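Local atomic coordinates of putative fusidic acid resistance protein (Staphylococcus aureus, PDB entry 2YB5), a protein that confers resistance to the antibiotic fusidic acid, probably by binding elongation factor G and helping to clear it from stalled ribosomes. Residues I145-K155 against S165-K173; E88-F99 against K136-Y146. All coordinates share one frame; numbering follows the deposited sequence.

Interaction 1 of 2, residues I145-K155 against S165-K173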
loop_
_atom_site.group_PDB
_atom_site.type_symbol
_atom_site.label_atom_id
_atom_site.label_comp_id
_atom_site.label_asym_id
_atom_site.label_seq_id
_atom_site.Cartn_x
_atom_site.Cartn_y
_atom_site.Cartn_z
ATOM N N ILE A 145 -1.738 1.455 16.222
ATOM C CA ILE A 145 -2.880 0.774 16.794
ATOM C C ILE A 145 -2.490 -0.698 16.890
ATOM O O ILE A 145 -1.600 -1.145 16.174
ATOM C CB ILE A 145 -4.115 0.975 15.878
ATOM C CG1 ILE A 145 -5.408 0.599 16.593
ATOM C CG2 ILE A 145 -3.963 0.175 14.588
ATOM C CD1 ILE A 145 -6.666 0.771 15.724
ATOM N N TYR A 146 -3.130 -1.447 17.778
ATOM C CA TYR A 146 -2.990 -2.904 17.786
ATOM C C TYR A 146 -4.300 -3.565 18.179
ATOM O O TYR A 146 -5.187 -2.920 18.725
ATOM C CB TYR A 146 -1.872 -3.360 18.722
ATOM C CG TYR A 146 -2.141 -3.209 20.202
ATOM C CD1 TYR A 146 -2.757 -4.229 20.932
ATOM C CD2 TYR A 146 -1.742 -2.070 20.885
ATOM C CE1 TYR A 146 -2.998 -4.095 22.294
ATOM C CE2 TYR A 146 -1.964 -1.931 22.250
ATOM C CZ TYR A 146 -2.592 -2.940 22.950
ATOM O OH TYR A 146 -2.811 -2.789 24.299
ATOM N N GLY A 147 -4.407 -4.856 17.892
ATOM C CA GLY A 147 -5.596 -5.609 18.237
ATOM C C GLY A 147 -5.404 -7.098 18.086
ATOM O O GLY A 147 -4.363 -7.556 17.609
ATOM N N GLU A 148 -6.418 -7.845 18.506
ATOM C CA GLU A 148 -6.434 -9.293 18.376
ATOM C C GLU A 148 -6.775 -9.708 16.948
ATOM O O GLU A 148 -7.719 -9.181 16.327
ATOM C CB GLU A 148 -7.455 -9.917 19.345
ATOM C CG GLU A 148 -7.353 -11.456 19.433
ATOM C CD GLU A 148 -8.295 -12.076 20.457
ATOM O OE1 GLU A 148 -8.103 -11.840 21.674
ATOM O OE2 GLU A 148 -9.229 -12.802 20.041
ATOM N N ILE A 149 -6.015 -10.662 16.429
ATOM C CA ILE A 149 -6.305 -11.228 15.123
ATOM C C ILE A 149 -6.165 -12.755 15.187
ATOM O O ILE A 149 -5.106 -13.274 15.517
ATOM C CB ILE A 149 -5.409 -10.585 14.029
ATOM C CG1 ILE A 149 -5.931 -10.945 12.631
ATOM C CG2 ILE A 149 -3.940 -10.972 14.213
ATOM C CD1 ILE A 149 -5.427 -10.037 11.512
ATOM N N SER A 150 -7.251 -13.477 14.918
ATOM C CA SER A 150 -7.199 -14.934 14.963
ATOM C C SER A 150 -6.344 -15.474 13.813
ATOM O O SER A 150 -6.429 -14.971 12.695
ATOM C CB SER A 150 -8.588 -15.532 14.884
ATOM O OG SER A 150 -8.520 -16.920 15.158
ATOM N N PRO A 151 -5.514 -16.501 14.086
ATOM C CA PRO A 151 -4.661 -17.073 13.053
ATOM C C PRO A 151 -5.418 -17.995 12.110
ATOM O O PRO A 151 -4.855 -18.458 11.119
ATOM C CB PRO A 151 -3.617 -17.854 13.859
ATOM C CG PRO A 151 -4.363 -18.303 15.072
ATOM C CD PRO A 151 -5.358 -17.207 15.373
ATOM N N ASN A 152 -6.683 -18.261 12.426
ATOM C CA ASN A 152 -7.560 -19.017 11.546
ATOM C C ASN A 152 -8.132 -18.074 10.487
ATOM O O ASN A 152 -8.995 -17.251 10.782
ATOM C CB ASN A 152 -8.663 -19.695 12.362
ATOM C CG ASN A 152 -8.109 -20.616 13.445
ATOM O OD1 ASN A 152 -6.979 -21.110 13.353
ATOM N ND2 ASN A 152 -8.904 -20.845 14.483
ATOM N N LYS A 153 -7.631 -18.194 9.260
ATOM C CA LYS A 153 -7.909 -17.225 8.195
ATOM C C LYS A 153 -9.098 -17.658 7.358
ATOM O O LYS A 153 -9.358 -18.850 7.227
ATOM C CB LYS A 153 -6.675 -17.049 7.294
ATOM C CG LYS A 153 -5.400 -16.696 8.066
ATOM C CD LYS A 153 -4.179 -16.520 7.166
ATOM C CE LYS A 153 -3.799 -17.812 6.448
ATOM N NZ LYS A 153 -2.397 -17.777 5.938
ATOM N N VAL A 154 -9.821 -16.685 6.803
ATOM C CA VAL A 154 -10.919 -16.950 5.868
ATOM C C VAL A 154 -10.803 -16.010 4.661
ATOM O O VAL A 154 -10.457 -14.828 4.803
ATOM C CB VAL A 154 -12.316 -16.795 6.528
ATOM C CG1 VAL A 154 -12.494 -17.799 7.664
ATOM C CG2 VAL A 154 -12.543 -15.389 7.033
ATOM N N LYS A 155 -11.076 -16.544 3.473
ATOM C CA LYS A 155 -10.939 -15.776 2.243
ATOM C C LYS A 155 -12.044 -14.735 2.171
ATOM O O LYS A 155 -13.211 -15.038 2.448
ATOM C CB LYS A 155 -10.995 -16.699 1.026
ATOM C CG LYS A 155 -10.399 -16.113 -0.249
ATOM C CD LYS A 155 -10.232 -17.212 -1.295
ATOM C CE LYS A 155 -9.673 -16.705 -2.626
ATOM N NZ LYS A 155 -9.546 -17.834 -3.619
ATOM N N SER A 165 -8.264 -11.583 -0.188
ATOM C CA SER A 165 -7.037 -12.157 0.367
ATOM C C SER A 165 -7.346 -13.141 1.492
ATOM O O SER A 165 -8.509 -13.369 1.823
ATOM C CB SER A 165 -6.115 -11.049 0.893
ATOM O OG SER A 165 -6.476 -10.649 2.199
ATOM N N ASP A 166 -6.297 -13.723 2.070
ATOM C CA ASP A 166 -6.444 -14.518 3.282
ATOM C C ASP A 166 -6.585 -13.530 4.431
ATOM O O ASP A 166 -5.626 -12.839 4.779
ATOM C CB ASP A 166 -5.243 -15.436 3.492
ATOM C CG ASP A 166 -5.109 -16.499 2.404
ATOM O OD1 ASP A 166 -6.134 -17.028 1.936
ATOM O OD2 ASP A 166 -3.961 -16.809 2.025
ATOM N N THR A 167 -7.790 -13.440 4.989
ATOM C CA THR A 167 -8.125 -12.411 5.957
ATOM C C THR A 167 -8.422 -12.993 7.334
ATOM O O THR A 167 -8.696 -14.179 7.475
ATOM C CB THR A 167 -9.352 -11.591 5.498
ATOM O OG1 THR A 167 -10.541 -12.367 5.677
ATOM C CG2 THR A 167 -9.218 -11.175 4.026
ATOM N N SER A 168 -8.342 -12.147 8.351
ATOM C CA SER A 168 -8.817 -12.503 9.684
ATOM C C SER A 168 -9.403 -11.272 10.330
ATOM O O SER A 168 -9.117 -10.135 9.922
ATOM C CB SER A 168 -7.689 -13.015 10.564
ATOM O OG SER A 168 -7.051 -14.128 9.979
ATOM N N LEU A 169 -10.202 -11.506 11.360
ATOM C CA LEU A 169 -10.892 -10.430 12.038
ATOM C C LEU A 169 -9.916 -9.735 12.970
ATOM O O LEU A 169 -9.371 -10.355 13.886
ATOM C CB LEU A 169 -12.094 -10.966 12.822
ATOM C CG LEU A 169 -12.934 -9.931 13.569
ATOM C CD1 LEU A 169 -13.462 -8.854 12.617
ATOM C CD2 LEU A 169 -14.089 -10.631 14.312
ATOM N N PHE A 170 -9.703 -8.447 12.720
ATOM C CA PHE A 170 -8.861 -7.613 13.566
ATOM C C PHE A 170 -9.767 -6.841 14.519
ATOM O O PHE A 170 -10.550 -6.002 14.081
ATOM C CB PHE A 170 -8.047 -6.642 12.703
ATOM C CG PHE A 170 -7.204 -5.678 13.493
ATOM C CD1 PHE A 170 -7.743 -4.494 13.990
ATOM C CD2 PHE A 170 -5.849 -5.930 13.712
ATOM C CE1 PHE A 170 -6.937 -3.582 14.708
ATOM C CE2 PHE A 170 -5.053 -5.032 14.428
ATOM C CZ PHE A 170 -5.596 -3.869 14.929
ATOM N N LEU A 171 -9.646 -7.120 15.815
ATOM C CA LEU A 171 -10.447 -6.458 16.832
ATOM C C LEU A 171 -9.611 -5.478 17.640
ATOM O O LEU A 171 -8.625 -5.856 18.268
ATOM C CB LEU A 171 -11.084 -7.492 17.767
ATOM C CG LEU A 171 -12.207 -8.322 17.130
ATOM C CD1 LEU A 171 -12.855 -9.231 18.160
ATOM C CD2 LEU A 171 -13.227 -7.425 16.497
ATOM N N ASN A 172 -10.015 -4.217 17.598
ATOM C CA ASN A 172 -9.420 -3.180 18.417
ATOM C C ASN A 172 -10.189 -3.148 19.734
ATOM O O ASN A 172 -11.352 -3.541 19.774
ATOM C CB ASN A 172 -9.496 -1.827 17.697
ATOM C CG ASN A 172 -8.744 -0.733 18.426
ATOM O OD1 ASN A 172 -7.683 -0.965 19.006
ATOM N ND2 ASN A 172 -9.294 0.471 18.401
ATOM N N LYS A 173 -9.544 -2.695 20.803
ATOM C CA LYS A 173 -10.189 -2.636 22.121
ATOM C C LYS A 173 -11.276 -1.557 22.157
ATOM O O LYS A 173 -12.431 -1.857 22.465
ATOM C CB LYS A 173 -9.150 -2.386 23.226
HETATM O O HOH W 1 -4.713 0.532 19.755
#
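Val154 and Thr167 face each other as an antiparallel hydrogen-bonded pair in which one carbonyl oxygen serves two donors. Val154 O accepts Thr167 OG1 at 2.6 Å, tilted only modestly from the carbonyl plane, and also Thr167 N, which lies well above that plane. The hydroxyl can reach it because chi1 of Thr167, 75°, sets OG1 between its own backbone N and carbonyl carbon. In return, Val154 N donates to Thr167 O at 2.8 Å. Glu148 and Leu171 form a second such pair: Leu171 N to Glu148 O is nearly straight (170°), whereas Glu148 N to Leu171 O is bent to 134°. Both pairs belong to the treble-clef zinc-finger domain, in whose antiparallel sheet strand 167-172 lies between 142-149 and 186-191. Between the two pairs the chain at 150-153 bows outward, and Ser168 OG lies 2.9 Å from Ser150 O. Next to it, Ser168 CB packs tightly on Ile149 CG1 at 3.4 Å. The Phe170 ring leans obliquely on Gly147, CZ to N 3.3 Å, whose CA makes an off-centre CH-pi contact. Asn172 lays its amide against Ile145, its ND2 donating to Ile214 O, while a water held by Tyr146 N reaches Asn172 OD1 weakly.

Interaction 2 of 2, residues E88-F99 against K136-Y146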
loop_
_atom_site.group_PDB
_atom_site.type_symbol
_atom_site.label_atom_id
_atom_site.label_comp_id
_atom_site.label_asym_id
_atom_site.label_seq_id
_atom_site.Cartn_x
_atom_site.Cartn_y
_atom_site.Cartn_z
ATOM N N GLU A 88 9.631 5.456 6.677
ATOM C CA GLU A 88 10.490 5.614 7.857
ATOM C C GLU A 88 9.924 4.789 9.005
ATOM O O GLU A 88 8.741 4.910 9.352
ATOM C CB GLU A 88 10.605 7.085 8.258
ATOM C CG GLU A 88 11.202 7.941 7.139
ATOM C CD GLU A 88 11.372 9.399 7.515
ATOM O OE1 GLU A 88 10.963 9.794 8.634
ATOM O OE2 GLU A 88 11.918 10.152 6.682
ATOM N N ILE A 89 10.757 3.915 9.546
ATOM C CA ILE A 89 10.356 3.047 10.620
ATOM C C ILE A 89 10.810 3.715 11.916
ATOM O O ILE A 89 11.977 4.082 12.036
ATOM C CB ILE A 89 11.016 1.658 10.518
ATOM C CG1 ILE A 89 10.716 1.006 9.166
ATOM C CG2 ILE A 89 10.526 0.778 11.646
ATOM C CD1 ILE A 89 11.148 -0.463 9.088
ATOM N N PRO A 90 9.898 3.884 12.878
ATOM C CA PRO A 90 10.263 4.539 14.131
ATOM C C PRO A 90 11.465 3.891 14.833
ATOM O O PRO A 90 11.684 2.694 14.698
ATOM C CB PRO A 90 9.022 4.354 15.002
ATOM C CG PRO A 90 7.925 4.117 14.086
ATOM C CD PRO A 90 8.483 3.482 12.854
ATOM N N SER A 91 12.194 4.675 15.610
ATOM C CA SER A 91 13.242 4.143 16.496
ATOM C C SER A 91 12.623 3.250 17.572
ATOM O O SER A 91 11.387 3.192 17.702
ATOM C CB SER A 91 13.983 5.284 17.150
ATOM O OG SER A 91 13.173 5.872 18.148
ATOM N N SER A 92 13.460 2.569 18.357
ATOM C CA SER A 92 12.952 1.696 19.448
ATOM C C SER A 92 12.169 2.497 20.492
ATOM O O SER A 92 11.072 2.097 20.906
ATOM C CB SER A 92 14.093 0.919 20.132
ATOM O OG SER A 92 15.049 1.778 20.741
ATOM N N SER A 93 12.704 3.646 20.892
ATOM C CA SER A 93 12.002 4.483 21.863
ATOM C C SER A 93 10.717 5.077 21.261
ATOM O O SER A 93 9.695 5.115 21.928
ATOM C CB SER A 93 12.912 5.565 22.459
ATOM O OG SER A 93 13.388 6.441 21.465
ATOM N N GLN A 94 10.728 5.480 20.001
ATOM C CA GLN A 94 9.483 5.981 19.380
ATOM C C GLN A 94 8.385 4.912 19.365
ATOM O O GLN A 94 7.245 5.193 19.659
ATOM C CB GLN A 94 9.722 6.448 17.957
ATOM C CG GLN A 94 10.498 7.737 17.798
ATOM C CD GLN A 94 10.660 8.115 16.322
ATOM O OE1 GLN A 94 11.360 7.437 15.569
ATOM N NE2 GLN A 94 9.999 9.195 15.908
ATOM N N LEU A 95 8.753 3.695 18.987
ATOM C CA LEU A 95 7.854 2.541 18.988
ATOM C C LEU A 95 7.312 2.249 20.387
ATOM O O LEU A 95 6.116 2.037 20.572
ATOM C CB LEU A 95 8.615 1.324 18.466
ATOM C CG LEU A 95 7.878 0.219 17.726
ATOM C CD1 LEU A 95 7.038 0.762 16.548
ATOM C CD2 LEU A 95 8.919 -0.767 17.211
ATOM N N GLU A 96 8.205 2.223 21.369
ATOM C CA GLU A 96 7.800 2.012 22.749
ATOM C C GLU A 96 6.834 3.109 23.236
ATOM O O GLU A 96 5.892 2.812 23.978
ATOM C CB GLU A 96 9.030 1.873 23.650
ATOM C CG GLU A 96 9.757 0.545 23.399
ATOM C CD GLU A 96 11.204 0.507 23.876
ATOM O OE1 GLU A 96 11.780 1.547 24.282
ATOM O OE2 GLU A 96 11.773 -0.604 23.840
ATOM N N LYS A 97 7.032 4.346 22.773
ATOM C CA LYS A 97 6.144 5.454 23.133
ATOM C C LYS A 97 4.766 5.332 22.496
ATOM O O LYS A 97 3.753 5.564 23.145
ATOM C CB LYS A 97 6.762 6.795 22.736
ATOM C CG LYS A 97 5.855 7.992 23.048
ATOM C CD LYS A 97 6.672 9.261 23.184
ATOM C CE LYS A 97 5.839 10.427 23.708
ATOM N NZ LYS A 97 6.738 11.497 24.249
ATOM N N ILE A 98 4.738 4.981 21.216
ATOM C CA ILE A 98 3.478 4.747 20.510
ATOM C C ILE A 98 2.661 3.673 21.233
ATOM O O ILE A 98 1.452 3.827 21.417
ATOM C CB ILE A 98 3.734 4.324 19.051
ATOM C CG1 ILE A 98 4.296 5.503 18.259
ATOM C CG2 ILE A 98 2.445 3.782 18.394
ATOM C CD1 ILE A 98 4.941 5.099 16.931
ATOM N N PHE A 99 3.325 2.599 21.655
ATOM C CA PHE A 99 2.663 1.512 22.385
ATOM C C PHE A 99 3.059 1.501 23.874
ATOM O O PHE A 99 3.340 0.445 24.449
ATOM C CB PHE A 99 2.968 0.178 21.707
ATOM C CG PHE A 99 2.470 0.111 20.292
ATOM C CD1 PHE A 99 1.111 0.158 20.027
ATOM C CD2 PHE A 99 3.348 0.032 19.232
ATOM C CE1 PHE A 99 0.644 0.107 18.733
ATOM C CE2 PHE A 99 2.881 -0.015 17.924
ATOM C CZ PHE A 99 1.534 0.018 17.676
ATOM N N LYS A 136 2.215 6.844 9.307
ATOM C CA LYS A 136 2.263 8.301 9.434
ATOM C C LYS A 136 0.878 8.870 9.163
ATOM O O LYS A 136 0.224 8.465 8.204
ATOM C CB LYS A 136 3.238 8.891 8.425
ATOM C CG LYS A 136 4.697 8.584 8.691
ATOM C CD LYS A 136 5.248 9.361 9.872
ATOM C CE LYS A 136 6.773 9.354 9.888
ATOM N NZ LYS A 136 7.355 10.399 8.986
ATOM N N ASN A 137 0.440 9.817 9.991
ATOM C CA ASN A 137 -0.858 10.465 9.796
ATOM C C ASN A 137 -0.775 11.654 8.826
ATOM O O ASN A 137 0.286 11.951 8.281
ATOM C CB ASN A 137 -1.482 10.885 11.142
ATOM C CG ASN A 137 -0.672 11.931 11.871
ATOM O OD1 ASN A 137 0.103 12.659 11.263
ATOM N ND2 ASN A 137 -0.855 12.018 13.186
ATOM N N LEU A 138 -1.911 12.311 8.606
ATOM C CA LEU A 138 -1.984 13.496 7.746
ATOM C C LEU A 138 -1.010 14.615 8.111
ATOM O O LEU A 138 -0.643 15.403 7.241
ATOM C CB LEU A 138 -3.428 14.028 7.709
ATOM C CG LEU A 138 -4.304 13.413 6.612
ATOM C CD1 LEU A 138 -5.730 13.067 7.095
ATOM C CD2 LEU A 138 -4.370 14.337 5.397
ATOM N N ASP A 139 -0.578 14.675 9.376
ATOM C CA ASP A 139 0.420 15.653 9.830
ATOM C C ASP A 139 1.858 15.120 9.770
ATOM O O ASP A 139 2.756 15.678 10.412
ATOM C CB ASP A 139 0.150 16.068 11.287
ATOM C CG ASP A 139 -1.210 16.693 11.489
ATOM O OD1 ASP A 139 -1.628 17.519 10.643
ATOM O OD2 ASP A 139 -1.855 16.362 12.513
ATOM N N ASP A 140 2.072 14.041 9.019
ATOM C CA ASP A 140 3.386 13.405 8.892
ATOM C C ASP A 140 3.987 12.982 10.239
ATOM O O ASP A 140 5.201 13.077 10.437
ATOM C CB ASP A 140 4.365 14.314 8.118
ATOM C CG ASP A 140 5.717 13.643 7.858
ATOM O OD1 ASP A 140 5.731 12.438 7.527
ATOM O OD2 ASP A 140 6.767 14.315 7.998
ATOM N N LYS A 141 3.152 12.511 11.165
ATOM C CA LYS A 141 3.676 11.941 12.412
ATOM C C LYS A 141 3.152 10.538 12.668
ATOM O O LYS A 141 2.093 10.138 12.153
ATOM C CB LYS A 141 3.447 12.851 13.620
ATOM C CG LYS A 141 2.032 13.292 13.875
ATOM C CD LYS A 141 2.000 14.483 14.847
ATOM C CE LYS A 141 0.591 15.063 14.977
ATOM N NZ LYS A 141 -0.413 14.038 15.403
ATOM N N PHE A 142 3.918 9.801 13.471
ATOM C CA PHE A 142 3.663 8.395 13.692
ATOM C C PHE A 142 2.439 8.208 14.566
ATOM O O PHE A 142 2.271 8.889 15.573
ATOM C CB PHE A 142 4.865 7.708 14.354
ATOM C CG PHE A 142 6.010 7.433 13.421
ATOM C CD1 PHE A 142 5.827 6.663 12.272
ATOM C CD2 PHE A 142 7.291 7.896 13.725
ATOM C CE1 PHE A 142 6.900 6.389 11.411
ATOM C CE2 PHE A 142 8.370 7.627 12.881
ATOM C CZ PHE A 142 8.173 6.875 11.715
ATOM N N GLU A 143 1.565 7.310 14.129
ATOM C CA GLU A 143 0.491 6.788 14.950
ATOM C C GLU A 143 0.593 5.274 14.906
ATOM O O GLU A 143 1.283 4.713 14.051
ATOM C CB GLU A 143 -0.876 7.237 14.426
ATOM C CG GLU A 143 -1.246 8.652 14.839
ATOM C CD GLU A 143 -2.510 9.150 14.179
ATOM O OE1 GLU A 143 -3.158 8.372 13.435
ATOM O OE2 GLU A 143 -2.848 10.332 14.402
ATOM N N GLY A 144 -0.095 4.624 15.834
ATOM C CA GLY A 144 -0.111 3.181 15.904
ATOM C C GLY A 144 -1.368 2.673 16.583
ATOM O O GLY A 144 -1.987 3.364 17.414
ATOM N N ILE A 145 -1.738 1.455 16.222
ATOM C CA ILE A 145 -2.880 0.774 16.794
ATOM C C ILE A 145 -2.490 -0.698 16.890
ATOM O O ILE A 145 -1.600 -1.145 16.174
ATOM C CB ILE A 145 -4.115 0.975 15.878
ATOM C CG1 ILE A 145 -5.408 0.599 16.593
ATOM C CG2 ILE A 145 -3.963 0.175 14.588
ATOM C CD1 ILE A 145 -6.666 0.771 15.724
ATOM N N TYR A 146 -3.130 -1.447 17.778
ATOM C CA TYR A 146 -2.990 -2.904 17.786
ATOM C C TYR A 146 -4.300 -3.565 18.179
ATOM O O TYR A 146 -5.187 -2.920 18.725
ATOM C CB TYR A 146 -1.872 -3.360 18.722
ATOM C CG TYR A 146 -2.141 -3.209 20.202
ATOM C CD1 TYR A 146 -2.757 -4.229 20.932
ATOM C CD2 TYR A 146 -1.742 -2.070 20.885
ATOM C CE1 TYR A 146 -2.998 -4.095 22.294
ATOM C CE2 TYR A 146 -1.964 -1.931 22.250
ATOM C CZ TYR A 146 -2.592 -2.940 22.950
ATOM O OH TYR A 146 -2.811 -2.789 24.299
#
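The Phe142 ring is covered on both faces: Pro90 sets its CG over the centre of one, 3.5 Å from the ring centroid and almost on the normal, a CH-pi contact, while CE of Lys136, from the same segment as the ring, lies over the opposite face toward the rim. The edge meets polar groups. Glu88 O is 3.1 Å from Phe142 CZ, near the ring plane, and Gln94 NE2 comes to the CD2 side with its amide turned 78° from the ring. The Phe99 ring carries CG2 of its neighbour Ile98 over one face and meets Ile145 O at its edge. The Phe99 and Tyr146 side chains run past each other in opposite directions, Phe99 CD1 to Tyr146 CD2 3.7 Å, their rings oblique with planes at 67°. Here helix 92-98 packs beside strand 142-146 of the antiparallel sheet in the treble-clef zinc-finger domain, their axes 54° apart. A capping box starts the helix: Gln94 N donates to Ser91 OG, and Ser91 N returns a nearly straight bond to Gln94 OE1, 2.9 Å long, which helps fix the amide whose NE2 meets Phe142. Ile98 spans the gap with two branches. Ile98 CG2 sits 3.6 Å from Gly144 CA, where the strand offers bare backbone, and CD1 reaches Phe142 CB. At the outer end Lys136, bent at chi2 and chi4, passes its CE across the ring and brings NZ to Asp140 OD1 at 3.0 Å, above the carboxylate plane; a long salt bridge, Glu88 OE1 to Lys136 NZ 3.7 Å, adds a second acid. The two acids probably stabilise its positive charge together. Beyond the segments, Tyr132 meets Phe99 edge-to-face, and Val134 touches both Pro90 and Phe99.

Strand 142-149 takes part in both contacts, and Ile145 and Tyr146 belong to each, although the centres of the two contacts lie about 21 Å apart. Interaction 1 pairs this strand with its sheet neighbour and is held mainly by backbone hydrogen bonds, whereas interaction 2 sets a helix and its preceding loop against it through side chains, chiefly aromatic and aliphatic, with ionic links at one end. Each is only partly buried. In 145-155 against 165-173, Ile145, Ile149 and Phe170 are buried and Lys153, Val154 and Lys155 are exposed; in 88-99 against 136-146, Pro90, Phe99 and Ile145 are buried while Glu88 and Gln94 are exposed. Only interaction 1 approaches the zinc site, through Ser165, which touches the zinc ligand Cys191.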